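Long-range contacts in putative acetamidase/formamidase (Yersinia enterocolitica subsp. palearctica serotype O:3, PDB 5UBU), which probably hydrolyses carbon-nitrogen bonds, other than peptide bonds, in linear amides: residues I40-P46 with G214-I218; E97-A103 with V245-W251; S174-E178 with R210-R215; T263-I267 with D283-L288. Residues are numbered along the deposited sequence.

Interaction 1: residues I40-P46 with G214-I218; sequences IGPYSTP and GRLFI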
loop_
_atom_site.group_PDB
_atom_site.type_symbol
_atom_site.label_atom_id
_atom_site.label_comp_id
_atom_site.label_asym_id
_atom_site.label_seq_id
_atom_site.Cartn_x
_atom_site.Cartn_y
_atom_site.Cartn_z
ATOM N N ILE B 40 -5.301 19.917 -16.268
ATOM C CA ILE B 40 -6.647 20.376 -15.912
ATOM C C ILE B 40 -6.594 21.345 -14.735
ATOM O O ILE B 40 -6.315 20.948 -13.607
ATOM C CB ILE B 40 -7.515 19.150 -15.594
ATOM C CG1 ILE B 40 -7.647 18.310 -16.874
ATOM C CG2 ILE B 40 -8.877 19.565 -15.050
ATOM C CD1 ILE B 40 -8.156 16.901 -16.658
ATOM N N GLY B 41 -6.873 22.616 -15.018
ATOM C CA GLY B 41 -6.833 23.664 -14.002
ATOM C C GLY B 41 -7.529 24.950 -14.440
ATOM O O GLY B 41 -8.233 24.978 -15.450
ATOM N N PRO B 42 -7.329 26.028 -13.672
ATOM C CA PRO B 42 -7.948 27.322 -13.938
ATOM C C PRO B 42 -7.165 28.277 -14.849
ATOM O O PRO B 42 -7.590 29.413 -15.025
ATOM C CB PRO B 42 -8.025 27.926 -12.525
ATOM C CG PRO B 42 -6.788 27.427 -11.858
ATOM C CD PRO B 42 -6.581 26.036 -12.395
ATOM N N TYR B 43 -6.070 27.825 -15.450
ATOM C CA TYR B 43 -5.236 28.705 -16.279
ATOM C C TYR B 43 -5.479 28.601 -17.795
ATOM O O TYR B 43 -5.006 29.444 -18.546
ATOM C CB TYR B 43 -3.774 28.427 -15.939
ATOM C CG TYR B 43 -3.533 28.419 -14.447
ATOM C CD1 TYR B 43 -3.451 29.608 -13.735
ATOM C CD2 TYR B 43 -3.408 27.227 -13.747
ATOM C CE1 TYR B 43 -3.228 29.614 -12.364
ATOM C CE2 TYR B 43 -3.196 27.217 -12.371
ATOM C CZ TYR B 43 -3.102 28.413 -11.685
ATOM O OH TYR B 43 -2.885 28.429 -10.326
ATOM N N SER B 44 -6.216 27.578 -18.231
ATOM C CA SER B 44 -6.504 27.377 -19.645
ATOM C C SER B 44 -7.545 28.412 -20.094
ATOM O O SER B 44 -8.436 28.771 -19.319
ATOM C CB SER B 44 -7.151 25.999 -19.880
ATOM O OG SER B 44 -6.768 25.018 -18.921
ATOM N N THR B 45 -7.453 28.860 -21.344
ATOM C CA THR B 45 -8.433 29.804 -21.884
ATOM C C THR B 45 -9.734 29.036 -22.181
ATOM O O THR B 45 -9.686 27.969 -22.791
ATOM C CB THR B 45 -7.950 30.453 -23.195
ATOM O OG1 THR B 45 -6.701 31.113 -22.982
ATOM C CG2 THR B 45 -8.973 31.461 -23.707
ATOM N N PRO B 46 -10.894 29.558 -21.741
ATOM C CA PRO B 46 -12.152 28.852 -22.013
ATOM C C PRO B 46 -12.434 28.718 -23.497
ATOM O O PRO B 46 -12.146 29.643 -24.256
ATOM C CB PRO B 46 -13.210 29.733 -21.354
ATOM C CG PRO B 46 -12.482 30.472 -20.290
ATOM C CD PRO B 46 -11.092 30.699 -20.826
ATOM N N GLY B 214 -16.952 26.494 -13.128
ATOM C CA GLY B 214 -16.830 25.042 -13.167
ATOM C C GLY B 214 -15.583 24.558 -13.883
ATOM O O GLY B 214 -14.738 23.878 -13.278
ATOM N N ARG B 215 -15.467 24.913 -15.165
ATOM C CA ARG B 215 -14.329 24.498 -16.000
ATOM C C ARG B 215 -14.345 22.991 -16.224
ATOM O O ARG B 215 -13.511 22.264 -15.703
ATOM C CB ARG B 215 -12.987 24.980 -15.427
ATOM C CG ARG B 215 -12.773 26.463 -15.620
ATOM C CD ARG B 215 -11.522 26.954 -14.918
ATOM N NE ARG B 215 -11.126 28.229 -15.519
ATOM C CZ ARG B 215 -10.242 28.367 -16.517
ATOM N NH1 ARG B 215 -9.583 27.324 -17.028
ATOM N NH2 ARG B 215 -9.985 29.574 -16.996
ATOM N N LEU B 216 -15.321 22.546 -17.007
ATOM C CA LEU B 216 -15.497 21.130 -17.318
ATOM C C LEU B 216 -14.565 20.675 -18.436
ATOM O O LEU B 216 -14.472 21.322 -19.477
ATOM C CB LEU B 216 -16.946 20.857 -17.739
ATOM C CG LEU B 216 -17.325 19.423 -18.154
ATOM C CD1 LEU B 216 -17.113 18.437 -17.017
ATOM C CD2 LEU B 216 -18.777 19.412 -18.626
ATOM N N PHE B 217 -13.886 19.556 -18.198
ATOM C CA PHE B 217 -12.981 18.950 -19.167
ATOM C C PHE B 217 -13.458 17.533 -19.453
ATOM O O PHE B 217 -13.938 16.836 -18.551
ATOM C CB PHE B 217 -11.554 18.882 -18.628
ATOM C CG PHE B 217 -10.903 20.213 -18.430
ATOM C CD1 PHE B 217 -11.071 20.915 -17.252
ATOM C CD2 PHE B 217 -10.076 20.743 -19.420
ATOM C CE1 PHE B 217 -10.440 22.138 -17.061
ATOM C CE2 PHE B 217 -9.444 21.960 -19.243
ATOM C CZ PHE B 217 -9.613 22.660 -18.055
ATOM N N ILE B 218 -13.316 17.100 -20.697
ATOM C CA ILE B 218 -13.742 15.749 -21.091
ATOM C C ILE B 218 -12.768 15.176 -22.118
ATOM O O ILE B 218 -12.079 15.917 -22.819
ATOM C CB ILE B 218 -15.206 15.763 -21.613
ATOM C CG1 ILE B 218 -15.737 14.349 -21.826
ATOM C CG2 ILE B 218 -15.329 16.596 -22.894
ATOM C CD1 ILE B 218 -17.202 14.304 -22.205
#
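The guanidinium of R215 reaches out of its strand and binds the backbone of the loop I40-P46. Both terminal nitrogens converge on one carbonyl: R215 NH1 and R215 NH2 each lie 2.9 Å from S44 O and donate a hydrogen bond to it. A third, weak bond runs from R215 NH1 to G41 O at 3.1 Å. The loop curls around the charged group so that G41 O and S44 O come within reach of it. With chi2 and chi3 both t, the arm of R215 is extended as far as NE. Two residues on, F217 points to the same side of the strand. Its ring receives I40 CG1 over one face as a CH-pi contact, 4.3 Å from the centroid, while I40 CG2 closes to 3.4 Å from F217 CD1. S44 OG and G41 O lie at the ring edge, each 3.8 Å from F217 CZ. L216 and I218 point the opposite way, onto strand 239-248. Y43 turns outward and stacks on Y43 of a neighbouring subunit. The arrangement is a connection between strands 39-40 and 48-50, held to one face of strand 214-222 in the mixed sheet by an arginine that binds loop carbonyls.

Interaction 2: residues E97-A103 with V245-W251; sequences EKGDVIA and VDLIKNW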
loop_
_atom_site.group_PDB
_atom_site.type_symbol
_atom_site.label_atom_id
_atom_site.label_comp_id
_atom_site.label_asym_id
_atom_site.label_seq_id
_atom_site.Cartn_x
_atom_site.Cartn_y
_atom_site.Cartn_z
ATOM N N GLU B 97 -20.141 28.202 -9.192
ATOM C CA GLU B 97 -19.185 28.762 -8.229
ATOM C C GLU B 97 -18.834 27.693 -7.206
ATOM O O GLU B 97 -19.536 26.694 -7.080
ATOM C CB GLU B 97 -19.745 30.022 -7.530
ATOM C CG GLU B 97 -20.991 29.782 -6.689
ATOM C CD GLU B 97 -21.600 31.044 -6.097
ATOM O OE1 GLU B 97 -22.687 30.924 -5.485
ATOM O OE2 GLU B 97 -21.015 32.141 -6.245
ATOM N N LYS B 98 -17.752 27.920 -6.475
ATOM C CA LYS B 98 -17.294 26.968 -5.469
ATOM C C LYS B 98 -18.422 26.608 -4.513
ATOM O O LYS B 98 -19.103 27.485 -3.991
ATOM C CB LYS B 98 -16.091 27.526 -4.717
ATOM C CG LYS B 98 -15.532 26.615 -3.649
ATOM C CD LYS B 98 -14.240 27.242 -3.088
ATOM C CE LYS B 98 -13.826 26.703 -1.726
ATOM N NZ LYS B 98 -13.818 25.219 -1.660
ATOM N N GLY B 99 -18.621 25.311 -4.311
ATOM C CA GLY B 99 -19.683 24.807 -3.448
ATOM C C GLY B 99 -20.798 24.176 -4.260
ATOM O O GLY B 99 -21.642 23.468 -3.702
ATOM N N ASP B 100 -20.818 24.460 -5.570
ATOM C CA ASP B 100 -21.819 23.899 -6.487
ATOM C C ASP B 100 -21.342 22.558 -7.026
ATOM O O ASP B 100 -20.261 22.069 -6.664
ATOM C CB ASP B 100 -22.111 24.859 -7.661
ATOM C CG ASP B 100 -22.790 26.154 -7.215
ATOM O OD1 ASP B 100 -23.267 26.212 -6.062
ATOM O OD2 ASP B 100 -22.871 27.103 -8.031
ATOM N N VAL B 101 -22.172 21.962 -7.877
ATOM C CA VAL B 101 -21.870 20.684 -8.490
ATOM C C VAL B 101 -22.298 20.695 -9.948
ATOM O O VAL B 101 -23.395 21.162 -10.272
ATOM C CB VAL B 101 -22.610 19.540 -7.771
ATOM C CG1 VAL B 101 -22.464 18.226 -8.520
ATOM C CG2 VAL B 101 -22.094 19.389 -6.351
ATOM N N ILE B 102 -21.426 20.192 -10.821
ATOM C CA ILE B 102 -21.735 20.087 -12.233
ATOM C C ILE B 102 -22.263 18.677 -12.447
ATOM O O ILE B 102 -21.618 17.712 -12.051
ATOM C CB ILE B 102 -20.489 20.255 -13.115
ATOM C CG1 ILE B 102 -19.843 21.623 -12.900
ATOM C CG2 ILE B 102 -20.840 20.054 -14.587
ATOM C CD1 ILE B 102 -20.724 22.808 -13.266
ATOM N N ALA B 103 -23.440 18.563 -13.054
ATOM C CA ALA B 103 -24.029 17.266 -13.356
ATOM C C ALA B 103 -23.794 17.031 -14.838
ATOM O O ALA B 103 -24.200 17.847 -15.660
ATOM C CB ALA B 103 -25.516 17.261 -13.038
ATOM N N VAL B 245 -25.205 19.058 -19.649
ATOM C CA VAL B 245 -24.563 19.575 -18.446
ATOM C C VAL B 245 -25.526 20.479 -17.696
ATOM O O VAL B 245 -26.100 21.392 -18.292
ATOM C CB VAL B 245 -23.300 20.373 -18.827
ATOM C CG1 VAL B 245 -22.582 20.896 -17.583
ATOM C CG2 VAL B 245 -22.369 19.509 -19.675
ATOM N N ASP B 246 -25.711 20.232 -16.399
ATOM C CA ASP B 246 -26.613 21.053 -15.603
ATOM C C ASP B 246 -25.850 21.446 -14.328
ATOM O O ASP B 246 -24.708 21.009 -14.120
ATOM C CB ASP B 246 -27.933 20.322 -15.339
ATOM C CG ASP B 246 -29.124 21.291 -15.071
ATOM O OD1 ASP B 246 -28.922 22.406 -14.533
ATOM O OD2 ASP B 246 -30.285 20.919 -15.401
ATOM N N LEU B 247 -26.464 22.297 -13.504
ATOM C CA LEU B 247 -25.829 22.811 -12.302
ATOM C C LEU B 247 -26.712 22.679 -11.075
ATOM O O LEU B 247 -27.875 23.078 -11.101
ATOM C CB LEU B 247 -25.526 24.290 -12.525
ATOM C CG LEU B 247 -24.816 25.087 -11.430
ATOM C CD1 LEU B 247 -23.406 24.568 -11.232
ATOM C CD2 LEU B 247 -24.788 26.552 -11.803
ATOM N N ILE B 248 -26.147 22.114 -10.006
ATOM C CA ILE B 248 -26.836 21.949 -8.724
ATOM C C ILE B 248 -26.160 22.929 -7.777
ATOM O O ILE B 248 -24.954 22.877 -7.568
ATOM C CB ILE B 248 -26.752 20.507 -8.181
ATOM C CG1 ILE B 248 -27.477 19.536 -9.124
ATOM C CG2 ILE B 248 -27.376 20.437 -6.791
ATOM C CD1 ILE B 248 -27.172 18.078 -8.861
ATOM N N LYS B 249 -26.950 23.823 -7.207
ATOM C CA LYS B 249 -26.426 24.854 -6.329
ATOM C C LYS B 249 -26.223 24.411 -4.896
ATOM O O LYS B 249 -27.036 23.682 -4.338
ATOM C CB LYS B 249 -27.376 26.057 -6.318
ATOM C CG LYS B 249 -27.657 26.683 -7.683
ATOM C CD LYS B 249 -26.444 27.298 -8.373
ATOM C CE LYS B 249 -25.887 28.503 -7.621
ATOM N NZ LYS B 249 -24.764 29.141 -8.348
ATOM N N ASN B 250 -25.107 24.854 -4.324
ATOM C CA ASN B 250 -24.768 24.637 -2.924
ATOM C C ASN B 250 -24.970 23.196 -2.412
ATOM O O ASN B 250 -25.783 22.945 -1.529
ATOM C CB ASN B 250 -25.595 25.649 -2.103
ATOM C CG ASN B 250 -25.124 25.794 -0.673
ATOM O OD1 ASN B 250 -23.945 25.595 -0.360
ATOM N ND2 ASN B 250 -26.041 26.185 0.200
ATOM N N TRP B 251 -24.223 22.264 -2.999
ATOM C CA TRP B 251 -24.249 20.839 -2.617
ATOM C C TRP B 251 -22.784 20.475 -2.406
ATOM O O TRP B 251 -22.043 20.257 -3.356
ATOM C CB TRP B 251 -24.960 19.997 -3.689
ATOM C CG TRP B 251 -25.085 18.536 -3.377
ATOM C CD1 TRP B 251 -25.328 17.981 -2.159
ATOM C CD2 TRP B 251 -25.133 17.458 -4.320
ATOM N NE1 TRP B 251 -25.436 16.617 -2.268
ATOM C CE2 TRP B 251 -25.329 16.269 -3.588
ATOM C CE3 TRP B 251 -25.010 17.381 -5.716
ATOM C CZ2 TRP B 251 -25.395 15.008 -4.202
ATOM C CZ3 TRP B 251 -25.067 16.120 -6.325
ATOM C CH2 TRP B 251 -25.264 14.958 -5.566
#
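V101 lies at the apolar centre, against I248 and W251: its CB is 4.3 Å from I248 CB, and V101 CG2 is 3.6 Å from W251 CE3. Y206 of strand 203-208 packs on this same face of the sheet and meets the W251 ring edge-to-face. On the other face I102 CG2 touches V245 CG1 at 3.6 Å and I102 CD1 touches L247 CD1 at 3.8 Å. The segments 101-103 and 245-248 run antiparallel, with a closest axis approach of 4.7 Å and N-to-C directions 149° apart. V101 and I248 form a hydrogen-bonded pair, V101 N to I248 O and I248 N to V101 O both at 2.9 Å; A103 and D246 form the next, with A103 N to D246 O at 3.0 Å and D246 N to A103 O at 2.9 Å. I102 and L247 are the non-hydrogen-bonded pair between them. Just before the strand, the type II turn E97-D100, with G99 at a positive phi, presents G99 O to W251 N at 2.9 Å. D100 binds with both oxygens: D100 OD1 accepts from N250 N at 2.9 Å, and D100 OD2 forms a salt bridge with K249 NZ at 2.8 Å while accepting from E97 N at 3.2 Å. E97 OE1 adds a long salt bridge to K249 NZ at 4.0 Å. The chemistry implies a buried, backbone-paired core whose polar end combines the G99-W251 bond with a charge network in which D100 links the turn to K249 and N250.

Interaction 3: residues S174-E178 with R210-R215; sequences SVSPE and RAPGGR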
loop_
_atom_site.group_PDB
_atom_site.type_symbol
_atom_site.label_atom_id
_atom_site.label_comp_id
_atom_site.label_asym_id
_atom_site.label_seq_id
_atom_site.Cartn_x
_atom_site.Cartn_y
_atom_site.Cartn_z
ATOM N N SER B 174 -13.747 15.732 -15.822
ATOM C CA SER B 174 -13.350 16.515 -14.656
ATOM C C SER B 174 -13.693 17.989 -14.687
ATOM O O SER B 174 -14.137 18.524 -15.696
ATOM C CB SER B 174 -11.828 16.392 -14.500
ATOM O OG SER B 174 -11.166 16.833 -15.665
ATOM N N VAL B 175 -13.491 18.619 -13.535
ATOM C CA VAL B 175 -13.672 20.056 -13.370
ATOM C C VAL B 175 -12.362 20.583 -12.788
ATOM O O VAL B 175 -11.588 19.823 -12.208
ATOM C CB VAL B 175 -14.887 20.422 -12.503
ATOM C CG1 VAL B 175 -16.169 20.106 -13.245
ATOM C CG2 VAL B 175 -14.849 19.715 -11.159
ATOM N N SER B 176 -12.103 21.871 -12.955
ATOM C CA SER B 176 -10.863 22.460 -12.460
ATOM C C SER B 176 -10.737 22.544 -10.947
ATOM O O SER B 176 -11.725 22.746 -10.260
ATOM C CB SER B 176 -10.706 23.881 -12.995
ATOM O OG SER B 176 -9.564 24.512 -12.434
ATOM N N PRO B 177 -9.511 22.324 -10.427
ATOM C CA PRO B 177 -9.264 22.552 -9.017
ATOM C C PRO B 177 -9.305 24.064 -8.785
ATOM O O PRO B 177 -9.344 24.828 -9.747
ATOM C CB PRO B 177 -7.841 22.031 -8.818
ATOM C CG PRO B 177 -7.692 20.969 -9.827
ATOM C CD PRO B 177 -8.507 21.406 -11.007
ATOM N N GLU B 178 -9.272 24.494 -7.533
ATOM C CA GLU B 178 -9.317 25.918 -7.242
ATOM C C GLU B 178 -8.083 26.640 -7.780
ATOM O O GLU B 178 -8.216 27.625 -8.519
ATOM C CB GLU B 178 -9.464 26.162 -5.738
ATOM C CG GLU B 178 -9.665 27.629 -5.393
ATOM C CD GLU B 178 -9.959 27.877 -3.928
ATOM O OE1 GLU B 178 -10.029 29.067 -3.569
ATOM O OE2 GLU B 178 -10.124 26.912 -3.142
ATOM N N ARG B 210 -14.956 23.981 -7.756
ATOM C CA ARG B 210 -13.999 24.679 -6.894
ATOM C C ARG B 210 -13.427 25.928 -7.585
ATOM O O ARG B 210 -12.731 26.716 -6.947
ATOM C CB ARG B 210 -12.870 23.745 -6.461
ATOM C CG ARG B 210 -13.343 22.568 -5.621
ATOM C CD ARG B 210 -12.171 21.729 -5.143
ATOM N NE ARG B 210 -12.596 20.564 -4.364
ATOM C CZ ARG B 210 -12.906 19.363 -4.868
ATOM N NH1 ARG B 210 -13.273 18.381 -4.053
ATOM N NH2 ARG B 210 -12.859 19.129 -6.176
ATOM N N ALA B 211 -13.727 26.106 -8.872
ATOM C CA ALA B 211 -13.267 27.260 -9.647
ATOM C C ALA B 211 -14.481 27.935 -10.286
ATOM O O ALA B 211 -15.420 27.252 -10.701
ATOM C CB ALA B 211 -12.291 26.829 -10.719
ATOM N N PRO B 212 -14.471 29.282 -10.364
ATOM C CA PRO B 212 -15.625 29.956 -10.963
ATOM C C PRO B 212 -15.880 29.466 -12.387
ATOM O O PRO B 212 -14.945 29.347 -13.172
ATOM C CB PRO B 212 -15.221 31.436 -10.954
ATOM C CG PRO B 212 -14.170 31.548 -9.911
ATOM C CD PRO B 212 -13.444 30.241 -9.907
ATOM N N GLY B 213 -17.140 29.165 -12.690
ATOM C CA GLY B 213 -17.549 28.680 -14.005
ATOM C C GLY B 213 -17.468 27.173 -14.150
ATOM O O GLY B 213 -17.868 26.626 -15.183
ATOM N N GLY B 214 -16.952 26.494 -13.128
ATOM C CA GLY B 214 -16.830 25.042 -13.167
ATOM C C GLY B 214 -15.583 24.558 -13.883
ATOM O O GLY B 214 -14.738 23.878 -13.278
ATOM N N ARG B 215 -15.467 24.913 -15.165
ATOM C CA ARG B 215 -14.329 24.498 -16.000
ATOM C C ARG B 215 -14.345 22.991 -16.224
ATOM O O ARG B 215 -13.511 22.264 -15.703
ATOM C CB ARG B 215 -12.987 24.980 -15.427
ATOM C CG ARG B 215 -12.773 26.463 -15.620
ATOM C CD ARG B 215 -11.522 26.954 -14.918
ATOM N NE ARG B 215 -11.126 28.229 -15.519
ATOM C CZ ARG B 215 -10.242 28.367 -16.517
ATOM N NH1 ARG B 215 -9.583 27.324 -17.028
ATOM N NH2 ARG B 215 -9.985 29.574 -16.996
HETATM O O HOH W 1 -14.297 23.796 -10.605
HETATM O O HOH W 2 -13.010 21.135 -8.375
#
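The segment S174-E178 carries on from strand 169-175 alongside R210-R215, which leads through a type II beta turn, A211-G214, into strand 214-222, the antiparallel neighbour in the mixed sheet. Pairing is frayed: S176 N makes only weak hydrogen bonds, to R215 O at 3.1 Å and G214 O at 3.3 Å, and V175 CA adds a CA-H...O contact to R215 O at 3.2 Å. S176 CB is 3.5 Å from R215 CB, and chi1 t directs S176 OG to P177 O at 2.7 Å, although the position of that hydroxyl is less certain. The backbone sets V175 CB 3.5 Å from G214 O. Both arginines start close to the S174-E178 segment and then leave it. R215 goes m at chi1 and runs on t, t to S44 O. R210, also m and then t twice, carries its guanidinium off to N189 O; R210 CB is 4.2 Å from E178 CB. E178 is t at chi1 and chi2, and its CA makes a CA-H...O contact with R210 O at 3.5 Å. G213 and G214 both take positive phi, which suits glycine. Two waters bridge S176 O to the 210-215 segment. Water 2 donates to S176 O at 2.8 Å and accepts from R210 NH2 at 3.0 Å; water 1 accepts from R210 N at 2.9 Å and donates to S176 O at 2.8 Å and to G214 O at 2.7 Å.

Interaction 4: residues T263-I267 with D283-L288; sequences TIMSI and DLIYWL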
loop_
_atom_site.group_PDB
_atom_site.type_symbol
_atom_site.label_atom_id
_atom_site.label_comp_id
_atom_site.label_asym_id
_atom_site.label_seq_id
_atom_site.Cartn_x
_atom_site.Cartn_y
_atom_site.Cartn_z
ATOM N N THR B 263 -28.139 2.289 -9.800
ATOM C CA THR B 263 -27.343 2.603 -8.593
ATOM C C THR B 263 -26.854 4.040 -8.443
ATOM O O THR B 263 -26.988 4.864 -9.341
ATOM C CB THR B 263 -26.022 1.769 -8.584
ATOM O OG1 THR B 263 -25.129 2.260 -9.593
ATOM C CG2 THR B 263 -26.285 0.291 -8.818
ATOM N N ILE B 264 -26.293 4.299 -7.264
ATOM C CA ILE B 264 -25.625 5.554 -6.945
ATOM C C ILE B 264 -24.209 5.067 -6.597
ATOM O O ILE B 264 -24.043 3.926 -6.156
ATOM C CB ILE B 264 -26.267 6.353 -5.782
ATOM C CG1 ILE B 264 -26.122 5.636 -4.440
ATOM C CG2 ILE B 264 -27.723 6.652 -6.093
ATOM C CD1 ILE B 264 -26.611 6.453 -3.274
HETATM N N MSE B 265 -23.200 5.914 -6.796
HETATM C CA MSE B 265 -21.826 5.521 -6.528
HETATM C C MSE B 265 -20.948 6.661 -6.130
HETATM O O MSE B 265 -21.078 7.753 -6.658
HETATM C CB MSE B 265 -21.301 4.911 -7.838
HETATM C CG MSE B 265 -19.827 4.460 -7.813
HETATM SE SE MSE B 265 -19.088 4.280 -9.651
HETATM C CE MSE B 265 -19.913 2.546 -10.033
ATOM N N SER B 266 -20.059 6.412 -5.171
ATOM C CA SER B 266 -19.077 7.400 -4.728
ATOM C C SER B 266 -17.754 6.942 -5.327
ATOM O O SER B 266 -17.375 5.776 -5.181
ATOM C CB SER B 266 -18.989 7.472 -3.214
ATOM O OG SER B 266 -20.163 8.030 -2.659
ATOM N N ILE B 267 -17.053 7.857 -5.989
ATOM C CA ILE B 267 -15.796 7.538 -6.663
ATOM C C ILE B 267 -14.584 8.133 -5.965
ATOM O O ILE B 267 -14.389 9.335 -5.983
ATOM C CB ILE B 267 -15.844 8.039 -8.120
ATOM C CG1 ILE B 267 -17.065 7.434 -8.835
ATOM C CG2 ILE B 267 -14.551 7.690 -8.854
ATOM C CD1 ILE B 267 -17.321 7.976 -10.224
ATOM N N ASP B 283 -17.390 7.997 1.674
ATOM C CA ASP B 283 -18.160 9.047 1.011
ATOM C C ASP B 283 -19.591 8.575 0.801
ATOM O O ASP B 283 -20.525 9.355 0.969
ATOM C CB ASP B 283 -17.581 9.422 -0.345
ATOM C CG ASP B 283 -18.304 10.603 -0.967
ATOM O OD1 ASP B 283 -18.186 11.714 -0.415
ATOM O OD2 ASP B 283 -18.972 10.433 -2.015
ATOM N N LEU B 284 -19.747 7.305 0.419
ATOM C CA LEU B 284 -21.071 6.733 0.204
ATOM C C LEU B 284 -21.871 6.786 1.508
ATOM O O LEU B 284 -23.028 7.208 1.516
ATOM C CB LEU B 284 -20.970 5.295 -0.317
ATOM C CG LEU B 284 -22.280 4.573 -0.637
ATOM C CD1 LEU B 284 -23.111 5.373 -1.623
ATOM C CD2 LEU B 284 -21.983 3.199 -1.195
ATOM N N ILE B 285 -21.231 6.389 2.609
ATOM C CA ILE B 285 -21.865 6.412 3.934
ATOM C C ILE B 285 -22.303 7.831 4.293
ATOM O O ILE B 285 -23.406 8.025 4.795
ATOM C CB ILE B 285 -20.939 5.827 5.024
ATOM C CG1 ILE B 285 -20.762 4.325 4.785
ATOM C CG2 ILE B 285 -21.534 6.032 6.412
ATOM C CD1 ILE B 285 -19.719 3.671 5.663
ATOM N N TYR B 286 -21.453 8.821 4.034
ATOM C CA TYR B 286 -21.830 10.196 4.344
ATOM C C TYR B 286 -22.995 10.678 3.459
ATOM O O TYR B 286 -23.833 11.487 3.892
ATOM C CB TYR B 286 -20.660 11.172 4.245
ATOM C CG TYR B 286 -19.539 10.984 5.248
ATOM C CD1 TYR B 286 -19.762 10.421 6.513
ATOM C CD2 TYR B 286 -18.283 11.533 5.001
ATOM C CE1 TYR B 286 -18.725 10.298 7.433
ATOM C CE2 TYR B 286 -17.259 11.434 5.932
ATOM C CZ TYR B 286 -17.485 10.822 7.145
ATOM O OH TYR B 286 -16.461 10.721 8.060
ATOM N N TRP B 287 -23.033 10.166 2.232
ATOM C CA TRP B 287 -24.079 10.502 1.279
ATOM C C TRP B 287 -25.405 9.899 1.738
ATOM O O TRP B 287 -26.441 10.575 1.720
ATOM C CB TRP B 287 -23.660 10.030 -0.121
ATOM C CG TRP B 287 -24.552 10.416 -1.259
ATOM C CD1 TRP B 287 -25.516 11.389 -1.272
ATOM C CD2 TRP B 287 -24.400 9.998 -2.617
ATOM N NE1 TRP B 287 -26.054 11.507 -2.523
ATOM C CE2 TRP B 287 -25.377 10.678 -3.375
ATOM C CE3 TRP B 287 -23.561 9.078 -3.261
ATOM C CZ2 TRP B 287 -25.544 10.469 -4.741
ATOM C CZ3 TRP B 287 -23.724 8.868 -4.621
ATOM C CH2 TRP B 287 -24.708 9.566 -5.347
ATOM N N LEU B 288 -25.362 8.646 2.192
ATOM C CA LEU B 288 -26.555 7.959 2.684
ATOM C C LEU B 288 -27.124 8.642 3.935
ATOM O O LEU B 288 -28.344 8.719 4.096
ATOM C CB LEU B 288 -26.253 6.484 2.960
ATOM C CG LEU B 288 -25.881 5.645 1.733
ATOM C CD1 LEU B 288 -25.401 4.264 2.135
ATOM C CD2 LEU B 288 -27.045 5.542 0.761
#
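This is a buried helix-on-sheet contact, in which helix 273-291 lies against the strand 263-270 that precedes it in the chain. The short axes approach to 8.1 Å, with their N-to-C directions 130° apart. Two residues of the strand, I264 and S266, point at the helix, while M265 between them, modelled as selenomethionine, points away onto M258 and M324 of the neighbouring strands. I264 fits among three helix side chains. Its CD1 sits over the face of the W287 six-membered ring, 4.0 Å from the centroid and 10° off the normal, a CH-pi contact; I264 CB is 3.6 Å from W287 CH2. The same I264 CD1 meets L284 CD1 at 4.0 Å and L288 CD2 at 4.2 Å. These contacts come from L284, W287 and L288, on one side of the helix. The W287 ring edge is turned to the strand backbone, with W287 CZ3 3.5 Å from M265 O. At the other end of the contact S266 OG donates a hydrogen bond to D283 OD2 at 2.8 Å and lies 3.6 Å from W287 CE3. D283 OD2 is also salt-bridged to R257 of strand 257-260, and R257 makes a cation-pi contact with W287. I285, on the outer side, packs on L138 and L129 of two neighbouring subunits. The arrangement is that of a helix packed on one face of a mixed sheet, with a buried S266-D283-R257 polar cluster beside the apolar contact.

How the interactions relate
From the N terminus, interaction 1 opens first, at I40-P46, and closes 168 residues later on strand 214-222. Interaction 2 opens inside that loop, at E97-A103, and closes beyond it at V245-W251, so the two cross. Interaction 3 is nested within the loop of interaction 2 and ends where interaction 1 does, sharing G214 and R215. Interaction 4 follows in series, a local closure of strand onto helix. Interactions 1 and 3 meet in the mixed sheet that holds strands 169-175 and 214-222, whereas 2 lies in the other mixed sheet, onto which 4 packs helix 273-291. L216 on V245 joins the sheets, I102 on V175 adds a second bridge, and W251 on W287 connects interactions 2 and 4.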